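Local coordinates for alpha-fucosidase (Bifidobacterium bifidum, PDB 2EAB), which probably releases alpha-1,2-linked L-fucose from glycans by hydrolysis, this chain being the calcium-binding catalytic part, of the glycoside hydrolase family 95 type, of a longer protein, at residues G12-D17 with L162-A167; Y22-S27 with A350-L355; G812-L817 with V825-K830. One frame throughout, in Å; residues are numbered along the deposited sequence.

Interaction 1. Residues G12-D17 with L162-A167; sequences GDTSKD and LSKGKA
Asp-17 OD2 is gripped by two donors: Lys-164 NZ, 2.7 Å from Asp-17 OD2 in a salt bridge on the syn lone pair, and the amide ND2 of Asn-161. The contact pins the N-terminal tail, just before edge strand 19-22, to the hairpin turn between strands 156-161 and 166-173, where Gly-165 and Lys-166 both face Asn-161 in a G1 beta bulge. The two charged side chains cross at about a right angle. The Lys-164 chain runs extended until chi4 (57°) bends NZ toward the carboxylate, and its CD lies 3.5 Å from Asp-17 OD2. Water 1 adds a second link, accepting from Lys-164 NZ and donating to Asp-13 O at 2.7 Å. Beside the bridge, Ser-163 OG rests 3.4 Å from Asp-17 CA and accepts a hydrogen bond from the backbone N of Asp-18, which ties the turn to the residue just before the strand. The tail is shaped by a type I turn from Thr-14 to Asp-17 and an Asx turn at Asp-13. Asp-13 OD1 takes both Ser-15 N, at 3.0 Å, and Ser-15 OG, at 2.6 Å; Ser-15 OG in turn accepts from Lys-16 NZ at 2.8 Å.

Interaction 2. Residues Y22-S27 with A350-L355; sequences YKQPAS and ATDALL
Tyr-22 lays one edge of its ring against the first turn of helix 351-360, its CD1 3.5 Å from Asp-352 CG and its CE1 beside the backbone N and CB of the same residue. The Asp-352 carboxylate meets the ring near its plane rather than over a face, and is turned 70° from the ring. Farther out, Tyr-22 OH comes within 3.6 Å of Thr-351 CG2; the hydroxyl itself is hydrogen-bonded to the carbonyl O of Ala-755. At the other end of the residue, Tyr-22 CA packs on the methyl of Ala-350, the N-cap residue, whose CB also lies near Lys-23 CG.

The polar part of the contact is a tip-to-tip meeting of Gln-24 with Asp-352. Gln-24 NE2 donates to Asp-352 OD2 over 2.8 Å, a bent bond that arrives on the syn side but 26° out of the carboxylate plane. The same NE2 also bonds to Thr-29 OG1. Asp-352 CG lies between its own backbone N and carbonyl carbon (chi1 53°), which sets CG beside Tyr-22 CD1. Water 2 stitches the two segments together: it accepts from Lys-23 N, at 2.9 Å, and donates to Gln-24 OE1 and to Asp-352 OD1, 2.8 Å away. Asp-352 OD1 further accepts from Ala-353 N, which stands above the carboxylate plane.

Tyr-22 ends edge strand 19-22 of the nine-stranded sheet, where Arg-158 of strand 156-161 makes a cation-pi contact with its ring. Trp-21 N, in the same edge strand, donates to Thr-351 OG1, while Leu-354 and Leu-355 pack on helix 365-386, placing the contact between the N-terminal sheet and helices 351-360 and 365-386.

Interaction 3. Residues G812-L817 with V825-K830; sequences GSVSGL and VGTTWK
Gly-812 and Trp-829 pair through two backbone hydrogen bonds: Trp-829 N gives a nearly straight bond to Gly-812 O (2.9 Å), and Gly-812 N reaches Trp-829 O at 3.0 Å. Val-814 and Thr-827 repeat the pattern, Val-814 N to Thr-827 O and back, each bond 2.9 Å. Ser-813 and Thr-828 form the non-hydrogen-bonded pair between them; their backbones bond outward, to Asp-337 of strand 335-337 and to strand 833-841. Ser-813 CA also makes a CA-H...O contact to Thr-827 O, the carbonyl that accepts from Val-814 N.

The register then slips. Gly-816 N and Leu-817 N both point at Val-825 O, in weak bonds of 3.2 Å and 3.1 Å, while Leu-817 O takes Val-825 N in the shortest bond of the set, 2.7 Å. Gly-816 has positive phi (93°), and its own carbonyl accepts from Asn-436 ND2.

On the face carrying Val-814 and Leu-817, the Trp-829 indole folds back over Gly-812, whose CA sits 3.8 Å from the centroid of the six-membered ring, a CH-pi contact over the face. Trp-829 NE1 is satisfied by Trp-809 O, and Thr-827 OG1 is hydrogen-bonded to Glu-836 O. Helix 767-780 lies against this face, Leu-780 touching both Val-814 and Trp-829. The arrangement is an antiparallel beta hairpin, strands 812-819 and 823-830, in the C-terminal beta domain, with a G1 beta bulge where Gly-816 and Leu-817 both face Val-825.

Overall arrangement
Interactions 1 and 2 secure opposite ends of the same edge strand, 19-22: residues 12-17 lead into it and residues 22-27 leave it. Their centres are 18 Å apart and their segments alternate along the chain. Interaction 1 is a surface contact resting on charge and a bridging water. Interaction 2, partly buried, adds an aromatic edge to its polar links and ties the N-terminal sheet to helix 351-360. Interaction 3 is also partly buried but local, joining neighbouring strands of the C-terminal domain by backbone hydrogen bonds and one tryptophan face, with no charged pair. Its centre lies 22 Å from that of interaction 1 and 30 Å from that of interaction 2.

Interaction 1. Residues G12-D17 with L162-A167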
ATOM      1  N   GLY A  12     -24.563 -15.141  15.506  1.00 24.49           N
ATOM      2  CA  GLY A  12     -25.399 -14.230  16.280  1.00 24.05           C
ATOM      3  C   GLY A  12     -25.976 -13.135  15.405  1.00 23.55           C
ATOM      4  O   GLY A  12     -26.294 -13.366  14.236  1.00 23.77           O
ATOM      5  N   ASP A  13     -26.100 -11.940  15.975  1.00 23.02           N
ATOM      6  CA  ASP A  13     -26.662 -10.791  15.271  1.00 22.25           C
ATOM      7  C   ASP A  13     -25.641 -10.166  14.319  1.00 21.37           C
ATOM      8  O   ASP A  13     -24.711  -9.484  14.754  1.00 21.43           O
ATOM      9  CB  ASP A  13     -27.168  -9.751  16.279  1.00 22.56           C
ATOM     10  CG  ASP A  13     -28.056  -8.694  15.644  1.00 23.12           C
ATOM     11  OD1 ASP A  13     -28.065  -8.571  14.401  1.00 23.63           O
ATOM     12  OD2 ASP A  13     -28.752  -7.980  16.397  1.00 24.25           O
ATOM     13  N   THR A  14     -25.831 -10.400  13.021  1.00 20.23           N
ATOM     14  CA  THR A  14     -24.940  -9.860  11.988  1.00 19.13           C
ATOM     15  C   THR A  14     -25.559  -8.678  11.241  1.00 18.54           C
ATOM     16  O   THR A  14     -24.989  -8.191  10.260  1.00 17.99           O
ATOM     17  CB  THR A  14     -24.536 -10.939  10.955  1.00 19.10           C
ATOM     18  OG1 THR A  14     -25.713 -11.504  10.362  1.00 19.16           O
ATOM     19  CG2 THR A  14     -23.712 -12.037  11.607  1.00 18.97           C
ATOM     20  N   SER A  15     -26.716  -8.212  11.713  1.00 17.79           N
ATOM     21  CA  SER A  15     -27.462  -7.143  11.045  1.00 17.33           C
ATOM     22  C   SER A  15     -26.687  -5.830  10.917  1.00 16.73           C
ATOM     23  O   SER A  15     -26.932  -5.050   9.994  1.00 16.83           O
ATOM     24  CB  SER A  15     -28.792  -6.887  11.758  1.00 17.33           C
ATOM     25  OG  SER A  15     -28.570  -6.406  13.074  1.00 18.14           O
ATOM     26  N   LYS A  16     -25.762  -5.593  11.843  1.00 16.13           N
ATOM     27  CA  LYS A  16     -24.985  -4.351  11.869  1.00 15.58           C
ATOM     28  C   LYS A  16     -23.598  -4.501  11.235  1.00 14.56           C
ATOM     29  O   LYS A  16     -22.819  -3.547  11.201  1.00 14.74           O
ATOM     30  CB  LYS A  16     -24.858  -3.821  13.306  1.00 15.98           C
ATOM     31  CG  LYS A  16     -26.179  -3.710  14.077  1.00 17.60           C
ATOM     32  CD  LYS A  16     -27.110  -2.664  13.475  1.00 20.08           C
ATOM     33  CE  LYS A  16     -28.437  -2.600  14.223  1.00 21.24           C
ATOM     34  NZ  LYS A  16     -29.258  -3.831  14.034  1.00 22.36           N
ATOM     35  N   ASP A  17     -23.297  -5.697  10.736  1.00 13.37           N
ATOM     36  CA  ASP A  17     -22.009  -5.972  10.096  1.00 12.23           C
ATOM     37  C   ASP A  17     -21.971  -5.419   8.674  1.00 11.55           C
ATOM     38  O   ASP A  17     -23.010  -5.273   8.024  1.00 11.82           O
ATOM     39  CB  ASP A  17     -21.728  -7.480  10.075  1.00 12.37           C
ATOM     40  CG  ASP A  17     -21.454  -8.055  11.456  1.00 12.28           C
ATOM     41  OD1 ASP A  17     -21.340  -7.287  12.439  1.00 13.87           O
ATOM     42  OD2 ASP A  17     -21.345  -9.296  11.551  1.00 12.47           O
ATOM     43  N   LEU A 162     -17.024  -8.087   6.280  1.00  8.85           N
ATOM     44  CA  LEU A 162     -15.827  -7.299   6.553  1.00  8.91           C
ATOM     45  C   LEU A 162     -15.624  -7.098   8.047  1.00  8.99           C
ATOM     46  O   LEU A 162     -14.497  -6.950   8.510  1.00  9.28           O
ATOM     47  CB  LEU A 162     -15.888  -5.934   5.858  1.00  8.79           C
ATOM     48  CG  LEU A 162     -16.139  -5.864   4.351  1.00  9.18           C
ATOM     49  CD1 LEU A 162     -16.050  -4.415   3.896  1.00 10.58           C
ATOM     50  CD2 LEU A 162     -15.157  -6.733   3.573  1.00  9.76           C
ATOM     51  N   SER A 163     -16.726  -7.091   8.796  1.00  9.49           N
ATOM     52  CA  SER A 163     -16.685  -6.849  10.238  1.00  9.92           C
ATOM     53  C   SER A 163     -16.122  -8.027  11.025  1.00 10.44           C
ATOM     54  O   SER A 163     -15.421  -7.842  12.025  1.00 10.48           O
ATOM     55  CB  SER A 163     -18.082  -6.506  10.758  1.00 10.17           C
ATOM     56  OG  SER A 163     -18.613  -5.388  10.072  1.00  9.84           O
ATOM     57  N   LYS A 164     -16.440  -9.237  10.572  1.00 10.83           N
ATOM     58  CA  LYS A 164     -16.006 -10.459  11.242  1.00 11.29           C
ATOM     59  C   LYS A 164     -14.835 -11.145  10.534  1.00 10.81           C
ATOM     60  O   LYS A 164     -14.279 -12.113  11.046  1.00 11.27           O
ATOM     61  CB  LYS A 164     -17.185 -11.425  11.413  1.00 11.11           C
ATOM     62  CG  LYS A 164     -18.168 -10.987  12.497  1.00 12.24           C
ATOM     63  CD  LYS A 164     -19.314 -11.972  12.688  1.00 12.33           C
ATOM     64  CE  LYS A 164     -20.122 -11.649  13.947  1.00 14.76           C
ATOM     65  NZ  LYS A 164     -20.675 -10.260  13.957  1.00 15.76           N
ATOM     66  N   GLY A 165     -14.461 -10.637   9.363  1.00 10.66           N
ATOM     67  CA  GLY A 165     -13.341 -11.187   8.606  1.00 10.32           C
ATOM     68  C   GLY A 165     -13.558 -12.615   8.147  1.00 10.20           C
ATOM     69  O   GLY A 165     -12.691 -13.470   8.326  1.00 10.45           O
ATOM     70  N   LYS A 166     -14.713 -12.874   7.547  1.00 10.00           N
ATOM     71  CA  LYS A 166     -15.004 -14.203   7.030  1.00 10.14           C
ATOM     72  C   LYS A 166     -15.905 -14.139   5.807  1.00  9.89           C
ATOM     73  O   LYS A 166     -16.658 -13.179   5.623  1.00  9.94           O
ATOM     74  CB  LYS A 166     -15.618 -15.090   8.120  1.00 10.35           C
ATOM     75  CG  LYS A 166     -17.013 -14.679   8.576  1.00 10.83           C
ATOM     76  CD  LYS A 166     -17.359 -15.309   9.918  1.00 11.11           C
ATOM     77  CE  LYS A 166     -18.848 -15.238  10.209  1.00 11.93           C
ATOM     78  NZ  LYS A 166     -19.598 -16.301   9.474  1.00 12.70           N
ATOM     79  N   ALA A 167     -15.793 -15.163   4.966  1.00  9.96           N
ATOM     80  CA  ALA A 167     -16.631 -15.310   3.784  1.00 10.20           C
ATOM     81  C   ALA A 167     -17.639 -16.427   4.021  1.00 10.49           C
ATOM     82  O   ALA A 167     -17.314 -17.442   4.636  1.00 10.85           O
ATOM     83  CB  ALA A 167     -15.777 -15.614   2.560  1.00 10.07           C
TER
HETATM   84  O   HOH W   1     -22.710 -10.842  15.866  1.00 24.84           O

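Interaction 2. Residues Y22-S27 with A350-L355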
ATOM      1  N   TYR A  22     -23.837 -11.183  -2.668  1.00  9.92           N
ATOM      2  CA  TYR A  22     -24.210 -11.531  -4.040  1.00 10.12           C
ATOM      3  C   TYR A  22     -25.216 -12.661  -4.032  1.00 10.37           C
ATOM      4  O   TYR A  22     -25.135 -13.562  -3.205  1.00 10.25           O
ATOM      5  CB  TYR A  22     -22.966 -11.939  -4.857  1.00  9.90           C
ATOM      6  CG  TYR A  22     -21.870 -10.906  -4.759  1.00  9.46           C
ATOM      7  CD1 TYR A  22     -21.719  -9.926  -5.731  1.00  9.04           C
ATOM      8  CD2 TYR A  22     -21.023 -10.874  -3.649  1.00  9.14           C
ATOM      9  CE1 TYR A  22     -20.735  -8.955  -5.614  1.00  9.36           C
ATOM     10  CE2 TYR A  22     -20.052  -9.904  -3.516  1.00  9.07           C
ATOM     11  CZ  TYR A  22     -19.910  -8.955  -4.502  1.00  8.85           C
ATOM     12  OH  TYR A  22     -18.946  -7.990  -4.357  1.00  9.40           O
ATOM     13  N   LYS A  23     -26.148 -12.603  -4.977  1.00 10.65           N
ATOM     14  CA  LYS A  23     -27.228 -13.581  -5.076  1.00 10.93           C
ATOM     15  C   LYS A  23     -26.900 -14.734  -6.031  1.00 11.02           C
ATOM     16  O   LYS A  23     -27.770 -15.547  -6.355  1.00 11.24           O
ATOM     17  CB  LYS A  23     -28.524 -12.891  -5.512  1.00 11.37           C
ATOM     18  CG  LYS A  23     -29.039 -11.853  -4.525  1.00 12.31           C
ATOM     19  CD  LYS A  23     -30.423 -11.360  -4.917  1.00 14.72           C
ATOM     20  CE  LYS A  23     -30.996 -10.416  -3.873  1.00 16.75           C
ATOM     21  NZ  LYS A  23     -32.441 -10.135  -4.121  1.00 18.07           N
ATOM     22  N   GLN A  24     -25.646 -14.814  -6.472  1.00 10.90           N
ATOM     23  CA  GLN A  24     -25.220 -15.879  -7.381  1.00 11.02           C
ATOM     24  C   GLN A  24     -23.716 -16.136  -7.242  1.00 10.94           C
ATOM     25  O   GLN A  24     -22.983 -15.248  -6.788  1.00 10.42           O
ATOM     26  CB  GLN A  24     -25.603 -15.542  -8.830  1.00 11.48           C
ATOM     27  CG  GLN A  24     -24.782 -14.430  -9.481  1.00 11.36           C
ATOM     28  CD  GLN A  24     -25.045 -13.052  -8.895  1.00 11.07           C
ATOM     29  OE1 GLN A  24     -26.195 -12.636  -8.736  1.00 11.27           O
ATOM     30  NE2 GLN A  24     -23.970 -12.329  -8.590  1.00 10.82           N
ATOM     31  N   PRO A  25     -23.257 -17.356  -7.595  1.00 11.04           N
ATOM     32  CA  PRO A  25     -21.825 -17.688  -7.583  1.00 11.01           C
ATOM     33  C   PRO A  25     -20.962 -16.770  -8.440  1.00 10.62           C
ATOM     34  O   PRO A  25     -21.468 -16.068  -9.313  1.00 10.22           O
ATOM     35  CB  PRO A  25     -21.780 -19.102  -8.183  1.00 11.16           C
ATOM     36  CG  PRO A  25     -23.127 -19.335  -8.778  1.00 12.63           C
ATOM     37  CD  PRO A  25     -24.077 -18.518  -7.987  1.00 11.47           C
ATOM     38  N   ALA A  26     -19.652 -16.807  -8.196  1.00 10.66           N
ATOM     39  CA  ALA A  26     -18.687 -16.061  -9.001  1.00 11.10           C
ATOM     40  C   ALA A  26     -18.877 -16.308 -10.498  1.00 11.54           C
ATOM     41  O   ALA A  26     -18.859 -15.368 -11.287  1.00 11.36           O
ATOM     42  CB  ALA A  26     -17.261 -16.402  -8.578  1.00 11.30           C
ATOM     43  N   SER A  27     -19.078 -17.572 -10.878  1.00 12.46           N
ATOM     44  CA  SER A  27     -19.253 -17.955 -12.285  1.00 13.32           C
ATOM     45  C   SER A  27     -20.427 -17.258 -12.974  1.00 13.55           C
ATOM     46  O   SER A  27     -20.449 -17.148 -14.201  1.00 14.15           O
ATOM     47  CB  SER A  27     -19.419 -19.470 -12.411  1.00 13.57           C
ATOM     48  OG  SER A  27     -20.587 -19.909 -11.743  1.00 14.60           O
ATOM     49  N   ALA A 350     -27.815  -6.200  -3.562  1.00 11.69           N
ATOM     50  CA  ALA A 350     -26.539  -6.906  -3.642  1.00 11.01           C
ATOM     51  C   ALA A 350     -25.445  -5.975  -4.164  1.00 10.62           C
ATOM     52  O   ALA A 350     -25.720  -5.015  -4.878  1.00 10.36           O
ATOM     53  CB  ALA A 350     -26.666  -8.135  -4.520  1.00 11.29           C
ATOM     54  N   THR A 351     -24.204  -6.287  -3.809  1.00 10.29           N
ATOM     55  CA  THR A 351     -23.075  -5.398  -4.070  1.00 10.07           C
ATOM     56  C   THR A 351     -22.818  -5.200  -5.566  1.00  9.91           C
ATOM     57  O   THR A 351     -22.483  -4.100  -5.998  1.00  9.59           O
ATOM     58  CB  THR A 351     -21.824  -5.887  -3.319  1.00  9.89           C
ATOM     59  OG1 THR A 351     -22.142  -6.001  -1.927  1.00 10.08           O
ATOM     60  CG2 THR A 351     -20.652  -4.918  -3.488  1.00 10.25           C
ATOM     61  N   ASP A 352     -22.992  -6.258  -6.354  1.00  9.77           N
ATOM     62  CA  ASP A 352     -22.893  -6.129  -7.805  1.00 10.16           C
ATOM     63  C   ASP A 352     -24.017  -5.256  -8.386  1.00 10.18           C
ATOM     64  O   ASP A 352     -23.773  -4.412  -9.249  1.00 10.45           O
ATOM     65  CB  ASP A 352     -22.783  -7.491  -8.516  1.00 10.07           C
ATOM     66  CG  ASP A 352     -23.883  -8.486  -8.131  1.00 10.52           C
ATOM     67  OD1 ASP A 352     -24.682  -8.242  -7.198  1.00 11.18           O
ATOM     68  OD2 ASP A 352     -23.916  -9.558  -8.776  1.00 11.22           O
ATOM     69  N   ALA A 353     -25.241  -5.458  -7.897  1.00 10.54           N
ATOM     70  CA  ALA A 353     -26.381  -4.626  -8.294  1.00 10.66           C
ATOM     71  C   ALA A 353     -26.172  -3.167  -7.888  1.00 10.67           C
ATOM     72  O   ALA A 353     -26.506  -2.246  -8.642  1.00 10.91           O
ATOM     73  CB  ALA A 353     -27.675  -5.165  -7.698  1.00 11.04           C
ATOM     74  N   LEU A 354     -25.606  -2.977  -6.696  1.00 10.70           N
ATOM     75  CA  LEU A 354     -25.293  -1.649  -6.175  1.00 10.62           C
ATOM     76  C   LEU A 354     -24.286  -0.927  -7.064  1.00 10.46           C
ATOM     77  O   LEU A 354     -24.476   0.233  -7.411  1.00 10.47           O
ATOM     78  CB  LEU A 354     -24.765  -1.750  -4.742  1.00 10.75           C
ATOM     79  CG  LEU A 354     -24.368  -0.459  -4.020  1.00 11.13           C
ATOM     80  CD1 LEU A 354     -25.582   0.417  -3.767  1.00 12.29           C
ATOM     81  CD2 LEU A 354     -23.675  -0.793  -2.716  1.00 11.14           C
ATOM     82  N   LEU A 355     -23.214  -1.627  -7.435  1.00 10.22           N
ATOM     83  CA  LEU A 355     -22.212  -1.064  -8.330  1.00 10.20           C
ATOM     84  C   LEU A 355     -22.827  -0.672  -9.674  1.00 10.23           C
ATOM     85  O   LEU A 355     -22.567   0.413 -10.188  1.00  9.92           O
ATOM     86  CB  LEU A 355     -21.047  -2.042  -8.522  1.00 10.25           C
ATOM     87  CG  LEU A 355     -19.962  -1.634  -9.520  1.00 10.35           C
ATOM     88  CD1 LEU A 355     -19.223  -0.369  -9.070  1.00 11.17           C
ATOM     89  CD2 LEU A 355     -18.988  -2.782  -9.736  1.00 10.19           C
TER
HETATM   90  O   HOH W   2     -26.419 -10.460  -6.926  1.00 10.94           O

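Interaction 3. Residues G812-L817 with V825-K830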
ATOM      1  N   GLY A 812     -22.819  14.029   8.613  1.00 10.41           N
ATOM      2  CA  GLY A 812     -22.227  12.729   8.856  1.00 10.30           C
ATOM      3  C   GLY A 812     -21.381  12.714  10.102  1.00  9.96           C
ATOM      4  O   GLY A 812     -21.312  13.701  10.843  1.00  9.56           O
ATOM      5  N   SER A 813     -20.747  11.575  10.338  1.00  9.90           N
ATOM      6  CA  SER A 813     -19.804  11.437  11.427  1.00 10.39           C
ATOM      7  C   SER A 813     -18.760  10.398  11.071  1.00  9.99           C
ATOM      8  O   SER A 813     -18.993   9.511  10.242  1.00 10.48           O
ATOM      9  CB  SER A 813     -20.510  11.070  12.738  1.00 10.80           C
ATOM     10  OG  SER A 813     -21.113   9.800  12.650  1.00 13.29           O
ATOM     11  N   VAL A 814     -17.597  10.539  11.692  1.00  9.76           N
ATOM     12  CA  VAL A 814     -16.523   9.567  11.594  1.00  9.52           C
ATOM     13  C   VAL A 814     -15.861   9.487  12.966  1.00  9.38           C
ATOM     14  O   VAL A 814     -15.817  10.483  13.699  1.00  9.35           O
ATOM     15  CB  VAL A 814     -15.511   9.945  10.471  1.00  9.58           C
ATOM     16  CG1 VAL A 814     -14.761  11.240  10.797  1.00 10.35           C
ATOM     17  CG2 VAL A 814     -14.533   8.800  10.189  1.00  9.98           C
ATOM     18  N   SER A 815     -15.382   8.303  13.323  1.00  8.97           N
ATOM     19  CA  SER A 815     -14.669   8.127  14.574  1.00  8.93           C
ATOM     20  C   SER A 815     -13.485   7.210  14.353  1.00  8.27           C
ATOM     21  O   SER A 815     -13.537   6.301  13.517  1.00  8.05           O
ATOM     22  CB  SER A 815     -15.593   7.572  15.663  1.00  9.45           C
ATOM     23  OG  SER A 815     -16.101   6.299  15.315  1.00 10.75           O
ATOM     24  N   GLY A 816     -12.412   7.466  15.092  1.00  7.84           N
ATOM     25  CA  GLY A 816     -11.280   6.557  15.112  1.00  7.73           C
ATOM     26  C   GLY A 816     -10.161   6.827  14.127  1.00  7.55           C
ATOM     27  O   GLY A 816      -9.245   6.015  14.020  1.00  7.47           O
ATOM     28  N   LEU A 817     -10.221   7.939  13.398  1.00  7.19           N
ATOM     29  CA  LEU A 817      -9.090   8.319  12.547  1.00  7.33           C
ATOM     30  C   LEU A 817      -7.918   8.742  13.421  1.00  7.18           C
ATOM     31  O   LEU A 817      -8.108   9.046  14.602  1.00  7.73           O
ATOM     32  CB  LEU A 817      -9.473   9.442  11.585  1.00  7.55           C
ATOM     33  CG  LEU A 817     -10.648   9.155  10.649  1.00  7.74           C
ATOM     34  CD1 LEU A 817     -10.835  10.307   9.678  1.00  9.34           C
ATOM     35  CD2 LEU A 817     -10.474   7.837   9.885  1.00  8.89           C
ATOM     36  N   VAL A 825      -9.168  10.851  16.352  1.00  7.75           N
ATOM     37  CA  VAL A 825     -10.061  11.924  15.952  1.00  8.30           C
ATOM     38  C   VAL A 825     -11.425  11.386  15.546  1.00  7.99           C
ATOM     39  O   VAL A 825     -11.528  10.484  14.707  1.00  8.09           O
ATOM     40  CB  VAL A 825      -9.477  12.729  14.763  1.00  8.46           C
ATOM     41  CG1 VAL A 825     -10.430  13.836  14.338  1.00 10.50           C
ATOM     42  CG2 VAL A 825      -8.106  13.306  15.105  1.00  9.03           C
ATOM     43  N   GLY A 826     -12.463  11.951  16.152  1.00  7.87           N
ATOM     44  CA  GLY A 826     -13.833  11.757  15.703  1.00  8.43           C
ATOM     45  C   GLY A 826     -14.424  13.121  15.417  1.00  8.80           C
ATOM     46  O   GLY A 826     -14.086  14.097  16.092  1.00  9.48           O
ATOM     47  N   THR A 827     -15.274  13.206  14.401  1.00  9.09           N
ATOM     48  CA  THR A 827     -15.962  14.453  14.097  1.00  9.96           C
ATOM     49  C   THR A 827     -17.365  14.180  13.579  1.00  9.54           C
ATOM     50  O   THR A 827     -17.600  13.204  12.859  1.00  9.30           O
ATOM     51  CB  THR A 827     -15.162  15.371  13.119  1.00 10.17           C
ATOM     52  OG1 THR A 827     -15.785  16.661  13.030  1.00 12.18           O
ATOM     53  CG2 THR A 827     -15.060  14.781  11.728  1.00 12.09           C
ATOM     54  N   THR A 828     -18.287  15.045  13.985  1.00  9.62           N
ATOM     55  CA  THR A 828     -19.660  15.020  13.512  1.00 10.17           C
ATOM     56  C   THR A 828     -19.923  16.361  12.852  1.00  9.87           C
ATOM     57  O   THR A 828     -19.467  17.397  13.341  1.00  9.80           O
ATOM     58  CB  THR A 828     -20.642  14.795  14.678  1.00 10.42           C
ATOM     59  OG1 THR A 828     -20.319  13.559  15.327  1.00 11.54           O
ATOM     60  CG2 THR A 828     -22.090  14.744  14.190  1.00 11.25           C
ATOM     61  N   TRP A 829     -20.633  16.338  11.731  1.00  9.80           N
ATOM     62  CA  TRP A 829     -20.961  17.563  11.029  1.00  9.99           C
ATOM     63  C   TRP A 829     -22.397  17.554  10.536  1.00 10.22           C
ATOM     64  O   TRP A 829     -22.999  16.496  10.353  1.00  9.77           O
ATOM     65  CB  TRP A 829     -19.970  17.839   9.887  1.00 10.24           C
ATOM     66  CG  TRP A 829     -20.003  16.854   8.750  1.00  9.96           C
ATOM     67  CD1 TRP A 829     -20.679  16.992   7.574  1.00  9.78           C
ATOM     68  CD2 TRP A 829     -19.311  15.597   8.671  1.00 10.10           C
ATOM     69  NE1 TRP A 829     -20.461  15.899   6.766  1.00  9.58           N
ATOM     70  CE2 TRP A 829     -19.627  15.027   7.416  1.00  9.80           C
ATOM     71  CE3 TRP A 829     -18.462  14.895   9.538  1.00  9.91           C
ATOM     72  CZ2 TRP A 829     -19.123  13.789   7.005  1.00 10.13           C
ATOM     73  CZ3 TRP A 829     -17.958  13.662   9.128  1.00 10.01           C
ATOM     74  CH2 TRP A 829     -18.294  13.125   7.872  1.00 10.11           C
ATOM     75  N   LYS A 830     -22.929  18.755  10.344  1.00 10.61           N
ATOM     76  CA  LYS A 830     -24.295  18.954   9.885  1.00 11.59           C
ATOM     77  C   LYS A 830     -24.322  20.241   9.080  1.00 11.59           C
ATOM     78  O   LYS A 830     -23.641  21.205   9.435  1.00 11.55           O
ATOM     79  CB  LYS A 830     -25.245  19.058  11.080  1.00 12.08           C
ATOM     80  CG  LYS A 830     -26.710  18.879  10.734  1.00 14.75           C
ATOM     81  CD  LYS A 830     -27.563  18.781  11.993  1.00 17.89           C
ATOM     82  CE  LYS A 830     -29.023  18.513  11.653  1.00 20.40           C
ATOM     83  NZ  LYS A 830     -29.227  17.170  11.036  1.00 22.35           N
TER